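Local atomic coordinates of carboxylic ester hydrolase (Aspergillus niger, PDB entry 7K4O), a protein that hydrolyses ester bonds as a secreted fungal tannase, probably releasing gallic acid from tannins by a serine-hydrolase mechanism. Residues S47-P51 with F477-N481; Y50-N56 with P108-Y113; D204-I208 with N481-M485; V411-D417 with Y455-P461. All coordinates share one frame. Residues are numbered along the deposited sequence.

In the fold
Near the N terminus, residues 47-51 and 50-56 overlap where the strand 50-66 begins. Contact 2 closes first, when helix 108-111 comes back onto this strand. Contact 1 starts from the same part of the chain but closes only at 477-481. It is a very long closure with contact 4 inside it; it shares its start with contact 2 and its end with contact 3. Contact 3 opens at the strand 205-209 and ends on the helix that begins at Asn481. Within its span too lies contact 4, a parallel pairing of 411-417 with 455-461. Strands 205-209 and 410-416 are sheet neighbours. Phe414 of contact 4 touches Phe49, Pro478 and Asn481, while Tyr113 of contact 2 packs on Met482 of contact 3.

Contact 1 of 4, residues S47-P51 with F477-N481. With MAN (alpha-D-mannopyranose), chain B; NAG (2-acetamido-2-deoxy-beta-D-glucopyranose), chain C.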
# COMPACT_ATOMS: atom_id res chain seq x y z
N SER A 47 9.17 1.05 14.29
CA SER A 47 8.11 0.94 13.26
C SER A 47 7.81 -0.52 13.09
O SER A 47 8.67 -1.34 13.40
CB SER A 47 8.58 1.57 11.92
OG SER A 47 7.65 1.32 10.90
N GLU A 48 6.68 -0.88 12.53
CA GLU A 48 6.47 -2.26 12.09
C GLU A 48 7.26 -2.56 10.81
O GLU A 48 7.32 -3.73 10.44
CB GLU A 48 4.98 -2.53 11.91
CG GLU A 48 4.22 -2.29 13.23
CD GLU A 48 2.87 -2.99 13.33
OE1 GLU A 48 2.16 -3.04 12.30
OE2 GLU A 48 2.57 -3.56 14.40
N PHE A 49 7.80 -1.52 10.15
CA PHE A 49 8.48 -1.69 8.83
C PHE A 49 10.01 -1.79 8.94
O PHE A 49 10.63 -2.04 7.90
CB PHE A 49 8.12 -0.54 7.90
CG PHE A 49 6.64 -0.53 7.59
CD1 PHE A 49 6.10 -1.53 6.82
CD2 PHE A 49 5.83 0.50 8.03
CE1 PHE A 49 4.74 -1.53 6.51
CE2 PHE A 49 4.47 0.50 7.74
CZ PHE A 49 3.94 -0.53 7.00
N TYR A 50 10.58 -1.49 10.09
CA TYR A 50 12.04 -1.60 10.30
C TYR A 50 12.34 -1.95 11.75
O TYR A 50 11.58 -1.64 12.65
CB TYR A 50 12.76 -0.32 9.82
CG TYR A 50 12.19 0.99 10.27
CD1 TYR A 50 12.39 1.50 11.54
CD2 TYR A 50 11.40 1.74 9.40
CE1 TYR A 50 11.84 2.71 11.93
CE2 TYR A 50 10.91 2.98 9.77
CZ TYR A 50 11.10 3.47 11.05
OH TYR A 50 10.57 4.68 11.45
N PRO A 51 13.48 -2.61 11.98
CA PRO A 51 13.91 -2.90 13.35
C PRO A 51 14.17 -1.62 14.13
O PRO A 51 14.51 -0.53 13.57
CB PRO A 51 15.20 -3.69 13.17
CG PRO A 51 15.19 -4.17 11.75
CD PRO A 51 14.37 -3.16 10.95
N PHE A 477 4.84 -10.30 10.67
CA PHE A 477 4.84 -9.07 9.85
C PHE A 477 6.23 -8.90 9.31
O PHE A 477 7.19 -9.13 10.04
CB PHE A 477 4.41 -7.86 10.68
CG PHE A 477 3.98 -6.71 9.82
CD1 PHE A 477 2.70 -6.67 9.26
CD2 PHE A 477 4.86 -5.68 9.55
CE1 PHE A 477 2.35 -5.62 8.41
CE2 PHE A 477 4.50 -4.64 8.72
CZ PHE A 477 3.25 -4.62 8.15
N PRO A 478 6.39 -8.50 8.02
CA PRO A 478 7.74 -8.35 7.45
C PRO A 478 8.35 -7.03 7.88
O PRO A 478 8.11 -5.98 7.30
CB PRO A 478 7.49 -8.49 5.95
CG PRO A 478 6.09 -7.87 5.77
CD PRO A 478 5.32 -8.27 7.03
N GLN A 479 9.14 -7.06 8.95
CA GLN A 479 9.74 -5.87 9.57
C GLN A 479 11.15 -5.61 9.02
O GLN A 479 11.72 -4.58 9.33
CB GLN A 479 9.77 -6.06 11.09
CG GLN A 479 10.24 -4.83 11.86
CD GLN A 479 10.18 -5.06 13.38
OE1 GLN A 479 10.67 -6.10 13.85
NE2 GLN A 479 9.69 -4.08 14.12
N THR A 480 11.67 -6.47 8.18
CA THR A 480 13.10 -6.43 7.79
C THR A 480 13.23 -6.34 6.27
O THR A 480 14.17 -6.88 5.69
CB THR A 480 13.81 -7.64 8.43
OG1 THR A 480 13.19 -8.87 8.03
CG2 THR A 480 13.93 -7.48 9.94
N ASN A 481 12.29 -5.67 5.58
CA ASN A 481 12.33 -5.69 4.11
C ASN A 481 13.53 -4.94 3.56
O ASN A 481 13.99 -5.34 2.47
CB ASN A 481 11.03 -5.18 3.51
CG ASN A 481 9.89 -6.14 3.73
OD1 ASN A 481 10.09 -7.34 3.97
ND2 ASN A 481 8.67 -5.64 3.54
C1 MAN B . 14.95 -6.90 18.29
C2 MAN B . 14.68 -5.68 17.36
C3 MAN B . 13.17 -5.63 17.12
C4 MAN B . 12.66 -6.89 16.42
C5 MAN B . 13.12 -8.13 17.21
C6 MAN B . 13.00 -9.43 16.47
O2 MAN B . 15.35 -5.84 16.11
O3 MAN B . 12.99 -4.42 16.41
O4 MAN B . 11.23 -6.86 16.38
O5 MAN B . 14.52 -8.07 17.58
O6 MAN B . 13.33 -10.60 17.38
C1 NAG C . 14.82 -11.83 10.04
C2 NAG C . 16.09 -11.04 10.13
C3 NAG C . 16.80 -11.38 11.45
C4 NAG C . 15.85 -11.15 12.62
C5 NAG C . 14.59 -11.96 12.38
C6 NAG C . 13.53 -11.77 13.46
C7 NAG C . 17.20 -10.41 8.11
C8 NAG C . 18.02 -10.65 6.92
N2 NAG C . 16.91 -11.35 9.01
O3 NAG C . 17.94 -10.52 11.59
O4 NAG C . 16.55 -11.65 13.80
O5 NAG C . 14.01 -11.54 11.14
O6 NAG C . 12.38 -12.49 13.15
O7 NAG C . 16.84 -9.29 8.22
O HOH W 1 9.73 -4.07 6.31
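This contact lies beside a protein-attached glycan, where the turn leading into strand 50-66 meets the loop before helix 481-491. Ser47 OG accepts a hydrogen bond from Phe49 N at 2.9 Å, which makes an ST turn. Ser47 O in turn accepts from Gln479 NE2 at 3.0 Å. The extended Gln479 side chain (chi1 and chi2 both t) reaches across to make this bond. The oxygen of the same amide takes a hydrogen bond from the mannose: O4 donates to Gln479 OE1 at 2.7 Å. Gln479 CA lies 3.3 Å from Glu48 O, and Tyr50 CA lies 3.2 Å from Gln479 O, both as CA-H...O contacts. A water donates to Phe49 O and Pro478 O, each at 2.7 Å, and accepts from Asn481 N at 3.1 Å. The Phe477 edge points toward the Phe49 face in an offset edge-to-face pair, centroids 5.7 Å apart and planes at 63°. Phe414 of strand 410-416 also packs on Phe49. Glu48 OE2 is hydrogen-bonded to Thr468 OG1, and Thr480 OG1 to Asn499 ND2. Docking on the ST turn thus ties the N-terminal part of the sheet to helix 481-491, which packs on the alpha/beta-hydrolase sheet.

Contact 2 of 4, residues Y50-N56 with P108-Y113; sequences YPSATIN and PGGVMY. With MAN (alpha-D-mannopyranose), chain B.
The extended segment 50-56 runs over the short helix beginning at Pro108. The nearest CA pairs are Tyr50 with Gly109 at 5.7 Å and Ile55 with Met112 at 6.2 Å. Met112 N is hydrogen-bonded to Pro108 O at 3.1 Å and Tyr113 N to Gly110 O at 2.9 Å. Tyr50 (chi1 p, 48°) points toward the helix. Gly109 CA sits over its ring face, 4.0 Å from the centroid, as a CH-pi contact. A CB on Gly109 would clash with Tyr50 CD2. Tyr50 OH is 3.4 Å from Pro108 CG and hydrogen-bonded to Gln105 O. Met112 is p, t, p. Its SD lies 5.1 Å from the Tyr50 centroid, an oblique Met-aromatic contact, and its CE is 3.3 Å from Tyr50 CD1. Pro51 O is 3.3 Å from Met112 CE, and Pro51 CG is 3.5 Å from Tyr113 OH. Ser52 points away, and its N donates to mannose O3 at 3.0 Å. Ala53 points inward, with CB 3.7 Å from Met112 CE. Thr54 points away. Ile55 (p, t) faces the helix: CD1 is 3.9 Å from Pro108 CB, CB is 4.0 Å from Val111 CG1, and CG2 is 3.9 Å from Met112 CB. Strand 50-66 belongs to the antiparallel N-terminal part of the mixed sheet, paired with 28-47. No hydrogen bond crosses the contact, so the two segments are held by apolar, CH-pi and sulfur-aromatic contacts.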
# COMPACT_ATOMS: atom_id res chain seq x y z
N TYR A 50 10.58 -1.49 10.09
CA TYR A 50 12.04 -1.60 10.30
C TYR A 50 12.34 -1.95 11.75
O TYR A 50 11.58 -1.64 12.65
CB TYR A 50 12.76 -0.32 9.82
CG TYR A 50 12.19 0.99 10.27
CD1 TYR A 50 12.39 1.50 11.54
CD2 TYR A 50 11.40 1.74 9.40
CE1 TYR A 50 11.84 2.71 11.93
CE2 TYR A 50 10.91 2.98 9.77
CZ TYR A 50 11.10 3.47 11.05
OH TYR A 50 10.57 4.68 11.45
N PRO A 51 13.48 -2.61 11.98
CA PRO A 51 13.91 -2.90 13.35
C PRO A 51 14.17 -1.62 14.13
O PRO A 51 14.51 -0.53 13.57
CB PRO A 51 15.20 -3.69 13.17
CG PRO A 51 15.19 -4.17 11.75
CD PRO A 51 14.37 -3.16 10.95
N SER A 52 14.03 -1.72 15.46
CA SER A 52 14.31 -0.58 16.35
C SER A 52 15.77 -0.19 16.27
O SER A 52 16.66 -1.07 16.15
CB SER A 52 13.84 -0.88 17.76
OG SER A 52 12.42 -1.06 17.71
N ALA A 53 16.04 1.08 16.34
CA ALA A 53 17.42 1.58 16.25
C ALA A 53 17.53 2.94 16.92
O ALA A 53 16.54 3.61 17.14
CB ALA A 53 17.89 1.68 14.82
N THR A 54 18.76 3.37 17.09
CA THR A 54 19.11 4.74 17.46
C THR A 54 19.96 5.33 16.35
O THR A 54 20.97 4.70 15.96
CB THR A 54 19.83 4.81 18.82
OG1 THR A 54 18.98 4.19 19.78
CG2 THR A 54 20.08 6.21 19.26
N ILE A 55 19.55 6.47 15.79
CA ILE A 55 20.22 7.01 14.57
C ILE A 55 20.70 8.43 14.78
O ILE A 55 20.15 9.19 15.60
CB ILE A 55 19.30 6.91 13.32
CG1 ILE A 55 18.00 7.66 13.53
CG2 ILE A 55 19.04 5.46 13.03
CD1 ILE A 55 17.11 7.69 12.30
N ASN A 56 21.72 8.80 14.00
CA ASN A 56 22.24 10.17 13.89
C ASN A 56 22.13 10.56 12.41
O ASN A 56 22.44 9.70 11.55
CB ASN A 56 23.72 10.26 14.27
CG ASN A 56 23.97 9.66 15.64
OD1 ASN A 56 23.36 10.05 16.61
ND2 ASN A 56 24.85 8.69 15.72
N PRO A 108 13.55 7.09 8.84
CA PRO A 108 14.53 6.38 9.68
C PRO A 108 14.94 5.03 9.08
O PRO A 108 16.04 4.57 9.32
CB PRO A 108 13.76 6.12 10.99
CG PRO A 108 12.75 7.30 11.05
CD PRO A 108 12.33 7.48 9.60
N GLY A 109 14.03 4.38 8.35
CA GLY A 109 14.25 3.05 7.79
C GLY A 109 15.33 3.07 6.73
O GLY A 109 15.78 1.97 6.35
N GLY A 110 15.68 4.21 6.18
CA GLY A 110 16.84 4.32 5.28
C GLY A 110 18.11 4.64 6.04
O GLY A 110 19.14 4.00 5.82
N VAL A 111 18.04 5.64 6.88
CA VAL A 111 19.24 6.16 7.59
C VAL A 111 19.87 5.00 8.38
O VAL A 111 21.11 4.89 8.38
CB VAL A 111 18.88 7.32 8.50
CG1 VAL A 111 20.04 7.69 9.42
CG2 VAL A 111 18.43 8.51 7.69
N MET A 112 19.07 4.13 8.96
CA MET A 112 19.65 3.05 9.80
C MET A 112 20.37 2.01 8.93
O MET A 112 21.16 1.23 9.51
CB MET A 112 18.62 2.40 10.70
CG MET A 112 17.62 1.56 9.95
SD MET A 112 16.45 0.69 11.02
CE MET A 112 15.66 2.02 11.88
N TYR A 113 20.17 1.98 7.61
CA TYR A 113 20.93 1.12 6.67
C TYR A 113 21.92 1.95 5.86
O TYR A 113 22.37 1.51 4.80
CB TYR A 113 19.95 0.31 5.81
CG TYR A 113 19.23 -0.74 6.58
CD1 TYR A 113 19.86 -1.91 7.01
CD2 TYR A 113 17.95 -0.52 7.04
CE1 TYR A 113 19.19 -2.83 7.81
CE2 TYR A 113 17.30 -1.41 7.88
CZ TYR A 113 17.92 -2.59 8.26
OH TYR A 113 17.28 -3.51 9.06
C1 MAN B . 14.95 -6.90 18.29
C2 MAN B . 14.68 -5.68 17.36
C3 MAN B . 13.17 -5.63 17.12
C4 MAN B . 12.66 -6.89 16.42
C5 MAN B . 13.12 -8.13 17.21
C6 MAN B . 13.00 -9.43 16.47
O2 MAN B . 15.35 -5.84 16.11
O3 MAN B . 12.99 -4.42 16.41
O4 MAN B . 11.23 -6.86 16.38
O5 MAN B . 14.52 -8.07 17.58
O6 MAN B . 13.33 -10.60 17.38

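Contact 3 of 4, residues D204-I208 with N481-M485; sequences DGAII and NMAVM. With FWN (2-[2-(2-ethoxyethoxy)ethoxy]ethanol), chain S.
A glycine, Gly205, lies against a methionine sulfur: Gly205 CA is 3.8 Å from Met485 SD. A CB on Gly205 would point at the helix and sit 2.7 Å from Met485 SD, a clash. Strand 205-208 is extended and helix 481-485 is regular, with Met485 N hydrogen-bonded to Asn481 O at 2.9 Å. Their axes approach to 9.3 Å and run nearly antiparallel, at 151°. The CA pairs are Gly205 with Met485 at 6.6 Å and Ile207 with Asn481 at 6.9 Å. Met485 (t, p, p) points at the strand and brings CE to 3.3 Å from Ala206 O. Ile207 (m, t) has the largest area covered by the helix. Its CG2 is 3.6 Å from Asn481 CB. Its CD1 is 3.5 Å from Asn481 O, 3.8 Å from Met482 CA, 4.1 Å from Met482 SD and 3.9 Å from Met485 CB. Met482 is t, p, t. Ala206 and Ile208 point away. No hydrogen bond crosses this buried contact. Such antiparallel packing of a helix on a central parallel strand is characteristic of the alpha/beta-hydrolase fold.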
# COMPACT_ATOMS: atom_id res chain seq x y z
N ASP A 204 17.06 0.42 -8.01
CA ASP A 204 17.53 -0.98 -8.09
C ASP A 204 16.56 -1.92 -7.42
O ASP A 204 16.50 -3.11 -7.82
CB ASP A 204 18.93 -1.10 -7.46
CG ASP A 204 19.93 -0.22 -8.20
OD1 ASP A 204 20.16 -0.47 -9.42
OD2 ASP A 204 20.38 0.83 -7.65
N GLY A 205 15.84 -1.47 -6.39
CA GLY A 205 14.91 -2.35 -5.67
C GLY A 205 13.75 -1.54 -5.14
O GLY A 205 13.97 -0.44 -4.61
N ALA A 206 12.53 -2.05 -5.27
CA ALA A 206 11.34 -1.38 -4.71
C ALA A 206 10.66 -2.34 -3.73
O ALA A 206 10.45 -3.51 -4.06
CB ALA A 206 10.38 -1.00 -5.81
N ILE A 207 10.36 -1.86 -2.55
CA ILE A 207 9.63 -2.55 -1.45
C ILE A 207 8.24 -1.93 -1.34
O ILE A 207 8.11 -0.74 -1.04
CB ILE A 207 10.38 -2.44 -0.12
CG1 ILE A 207 11.79 -3.02 -0.19
CG2 ILE A 207 9.57 -3.06 0.99
CD1 ILE A 207 12.68 -2.46 0.89
N ILE A 208 7.23 -2.72 -1.67
CA ILE A 208 5.84 -2.23 -1.88
C ILE A 208 4.86 -3.05 -1.06
O ILE A 208 4.75 -4.25 -1.31
CB ILE A 208 5.48 -2.24 -3.37
CG1 ILE A 208 6.35 -1.22 -4.09
CG2 ILE A 208 3.99 -1.94 -3.53
CD1 ILE A 208 6.37 -1.36 -5.58
N ASN A 481 12.29 -5.67 5.58
CA ASN A 481 12.33 -5.69 4.11
C ASN A 481 13.53 -4.94 3.56
O ASN A 481 13.99 -5.34 2.47
CB ASN A 481 11.03 -5.18 3.51
CG ASN A 481 9.89 -6.14 3.73
OD1 ASN A 481 10.09 -7.34 3.97
ND2 ASN A 481 8.67 -5.64 3.54
N MET A 482 14.00 -3.88 4.19
CA MET A 482 15.15 -3.12 3.64
C MET A 482 16.41 -4.01 3.70
O MET A 482 17.14 -4.15 2.68
CB MET A 482 15.37 -1.83 4.40
CG MET A 482 16.42 -0.97 3.79
SD MET A 482 15.97 -0.38 2.09
CE MET A 482 17.34 0.78 1.94
N ALA A 483 16.60 -4.71 4.82
CA ALA A 483 17.76 -5.63 4.92
C ALA A 483 17.64 -6.74 3.87
O ALA A 483 18.67 -7.10 3.25
CB ALA A 483 17.89 -6.20 6.33
N VAL A 484 16.44 -7.30 3.67
CA VAL A 484 16.26 -8.41 2.70
C VAL A 484 16.54 -7.90 1.29
O VAL A 484 17.18 -8.63 0.48
CB VAL A 484 14.87 -9.05 2.88
CG1 VAL A 484 14.52 -9.99 1.73
CG2 VAL A 484 14.80 -9.75 4.22
N MET A 485 16.01 -6.72 0.96
CA MET A 485 16.19 -6.13 -0.40
C MET A 485 17.68 -5.82 -0.62
O MET A 485 18.18 -6.13 -1.70
CB MET A 485 15.32 -4.88 -0.56
CG MET A 485 15.42 -4.30 -1.93
SD MET A 485 15.03 -5.38 -3.30
CE MET A 485 13.24 -5.16 -3.34
O4 FWN S . 23.36 -4.23 5.76
C5 FWN S . 22.14 -4.89 5.68
C6 FWN S . 22.08 -6.03 4.73
O7 FWN S . 21.45 -7.19 5.05
C8 FWN S . 22.15 -8.16 5.73
C9 FWN S . 21.36 -9.11 6.55
O10 FWN S . 21.19 -8.82 7.90
C11 FWN S . 21.14 -9.85 8.81
C12 FWN S . 20.81 -9.49 10.21
O13 FWN S . 21.62 -8.53 10.79
C14 FWN S . 21.23 -7.98 11.99
C1 FWN S . 21.94 -6.79 12.55

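Contact 4 of 4, residues V411-D417 with Y455-P461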
# COMPACT_ATOMS: atom_id res chain seq x y z
N VAL A 411 11.69 -6.34 -7.17
CA VAL A 411 10.54 -5.91 -6.35
C VAL A 411 10.25 -6.97 -5.29
O VAL A 411 10.14 -8.16 -5.64
CB VAL A 411 9.29 -5.65 -7.21
CG1 VAL A 411 8.08 -5.32 -6.36
CG2 VAL A 411 9.56 -4.56 -8.25
N ILE A 412 10.02 -6.51 -4.08
CA ILE A 412 9.37 -7.28 -2.98
C ILE A 412 8.02 -6.60 -2.74
O ILE A 412 7.99 -5.41 -2.40
CB ILE A 412 10.22 -7.31 -1.69
CG1 ILE A 412 11.49 -8.10 -1.89
CG2 ILE A 412 9.38 -7.82 -0.53
CD1 ILE A 412 12.47 -7.98 -0.76
N HIS A 413 6.96 -7.33 -2.99
CA HIS A 413 5.57 -6.86 -2.85
C HIS A 413 4.90 -7.71 -1.77
O HIS A 413 4.95 -8.95 -1.86
CB HIS A 413 4.92 -7.00 -4.22
CG HIS A 413 3.50 -6.58 -4.37
ND1 HIS A 413 2.89 -6.67 -5.60
CD2 HIS A 413 2.57 -6.15 -3.50
CE1 HIS A 413 1.62 -6.27 -5.47
NE2 HIS A 413 1.39 -5.95 -4.21
N PHE A 414 4.26 -7.08 -0.82
CA PHE A 414 3.55 -7.83 0.26
C PHE A 414 2.18 -7.25 0.49
O PHE A 414 1.90 -6.09 0.18
CB PHE A 414 4.38 -7.88 1.54
CG PHE A 414 4.59 -6.56 2.20
CD1 PHE A 414 5.62 -5.72 1.77
CD2 PHE A 414 3.80 -6.16 3.27
CE1 PHE A 414 5.76 -4.47 2.34
CE2 PHE A 414 3.97 -4.92 3.84
CZ PHE A 414 4.98 -4.09 3.39
N HIS A 415 1.30 -8.06 1.09
CA HIS A 415 -0.10 -7.66 1.34
C HIS A 415 -0.68 -8.47 2.50
O HIS A 415 -0.57 -9.71 2.46
CB HIS A 415 -0.89 -7.82 0.04
CG HIS A 415 -2.12 -7.00 -0.02
ND1 HIS A 415 -2.49 -6.33 -1.19
CD2 HIS A 415 -3.10 -6.74 0.90
CE1 HIS A 415 -3.62 -5.69 -0.96
NE2 HIS A 415 -4.03 -5.90 0.30
N GLY A 416 -1.31 -7.82 3.46
CA GLY A 416 -1.96 -8.55 4.56
C GLY A 416 -3.13 -9.40 4.10
O GLY A 416 -3.95 -8.93 3.31
N ASP A 417 -3.25 -10.62 4.62
CA ASP A 417 -4.36 -11.55 4.27
C ASP A 417 -5.69 -11.00 4.81
O ASP A 417 -6.71 -11.38 4.21
CB ASP A 417 -4.10 -12.96 4.87
CG ASP A 417 -3.44 -13.86 3.86
OD1 ASP A 417 -4.14 -14.27 2.94
OD2 ASP A 417 -2.23 -14.17 4.03
N TYR A 455 10.47 -10.27 -9.38
CA TYR A 455 9.26 -9.63 -8.79
C TYR A 455 8.52 -10.71 -8.00
O TYR A 455 7.92 -11.59 -8.60
CB TYR A 455 8.36 -9.00 -9.87
CG TYR A 455 6.98 -8.57 -9.43
CD1 TYR A 455 6.65 -8.37 -8.08
CD2 TYR A 455 5.98 -8.31 -10.38
CE1 TYR A 455 5.36 -7.99 -7.70
CE2 TYR A 455 4.70 -7.91 -10.01
CZ TYR A 455 4.38 -7.80 -8.66
OH TYR A 455 3.12 -7.46 -8.28
N ARG A 456 8.67 -10.67 -6.70
CA ARG A 456 8.14 -11.66 -5.76
C ARG A 456 7.07 -11.02 -4.89
O ARG A 456 7.21 -9.88 -4.46
CB ARG A 456 9.29 -12.29 -4.95
CG ARG A 456 10.30 -12.99 -5.84
CD ARG A 456 11.54 -13.51 -5.10
NE ARG A 456 11.16 -14.67 -4.33
CZ ARG A 456 11.02 -15.91 -4.81
NH1 ARG A 456 11.27 -16.20 -6.08
NH2 ARG A 456 10.68 -16.87 -3.98
N LEU A 457 6.02 -11.79 -4.66
CA LEU A 457 4.80 -11.36 -3.96
C LEU A 457 4.54 -12.30 -2.78
O LEU A 457 4.58 -13.55 -2.96
CB LEU A 457 3.64 -11.41 -4.96
CG LEU A 457 2.25 -11.22 -4.36
CD1 LEU A 457 2.07 -9.84 -3.73
CD2 LEU A 457 1.22 -11.47 -5.45
N TYR A 458 4.22 -11.72 -1.65
CA TYR A 458 4.04 -12.46 -0.38
C TYR A 458 2.78 -11.97 0.32
O TYR A 458 2.66 -10.76 0.56
CB TYR A 458 5.26 -12.31 0.53
CG TYR A 458 6.59 -12.61 -0.11
CD1 TYR A 458 7.24 -11.61 -0.81
CD2 TYR A 458 7.23 -13.84 0.03
CE1 TYR A 458 8.48 -11.81 -1.39
CE2 TYR A 458 8.47 -14.04 -0.55
CZ TYR A 458 9.11 -13.03 -1.25
OH TYR A 458 10.34 -13.19 -1.86
N THR A 459 1.87 -12.86 0.71
CA THR A 459 0.78 -12.43 1.61
C THR A 459 1.20 -12.61 3.06
O THR A 459 2.11 -13.46 3.36
CB THR A 459 -0.57 -13.11 1.28
OG1 THR A 459 -0.60 -14.47 1.71
CG2 THR A 459 -0.90 -13.03 -0.21
N VAL A 460 0.62 -11.82 3.94
CA VAL A 460 1.02 -11.83 5.37
C VAL A 460 -0.15 -12.39 6.18
O VAL A 460 -1.16 -11.70 6.39
CB VAL A 460 1.43 -10.44 5.86
CG1 VAL A 460 2.04 -10.52 7.26
CG2 VAL A 460 2.41 -9.78 4.87
N PRO A 461 0.01 -13.61 6.74
CA PRO A 461 -1.05 -14.22 7.55
C PRO A 461 -1.59 -13.33 8.65
O PRO A 461 -0.85 -12.74 9.42
CB PRO A 461 -0.37 -15.46 8.18
CG PRO A 461 0.66 -15.85 7.18
CD PRO A 461 1.15 -14.52 6.58
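Leu457 packs on the His413 ring: its CD1 lies over the ring face, 3.6 Å from the centroid, a CH-pi contact. Val411 CG1 meets Tyr455 CD1 at 3.8 Å on the same face of the sheet. The other face has Ile412 CG2 against Tyr458 CE1 and Phe414 CD2 against Val460 CG2, both at 4.2 Å. Helix 481-491 covers Ile412 and Phe414, and helix 425-438 covers Leu457 and Tyr455. The strands run parallel, at 22°, in register from Val411-Tyr455 to Gly416-Val460. Helix 425-438 lies in the connection, a beta-alpha-beta crossover at the end of the alpha/beta-hydrolase sheet. Strand 410-416 leads toward Asp419, the probable acid of a Ser186-His465-Asp419 triad. Six backbone hydrogen bonds join the strands, from Arg456 N to Val411 O (3.1 Å) at one end to Asp417 N to Val460 O (2.9 Å) at the other. His413 ND1 and Tyr455 OH share a hydrogen bond of 2.8 Å. Ser427 OG is hydrogen-bonded to His413 NE2 and His415 ND1, and Ile422 O, in the gallate pocket, to His415 NE2. At the C-terminal ends of the strands, Thr459 OG1 donates to Asp417 OD2 at 2.9 Å and accepts from Arg520 NH2; Asp417 OD1 is hydrogen-bonded to Thr266 OG1.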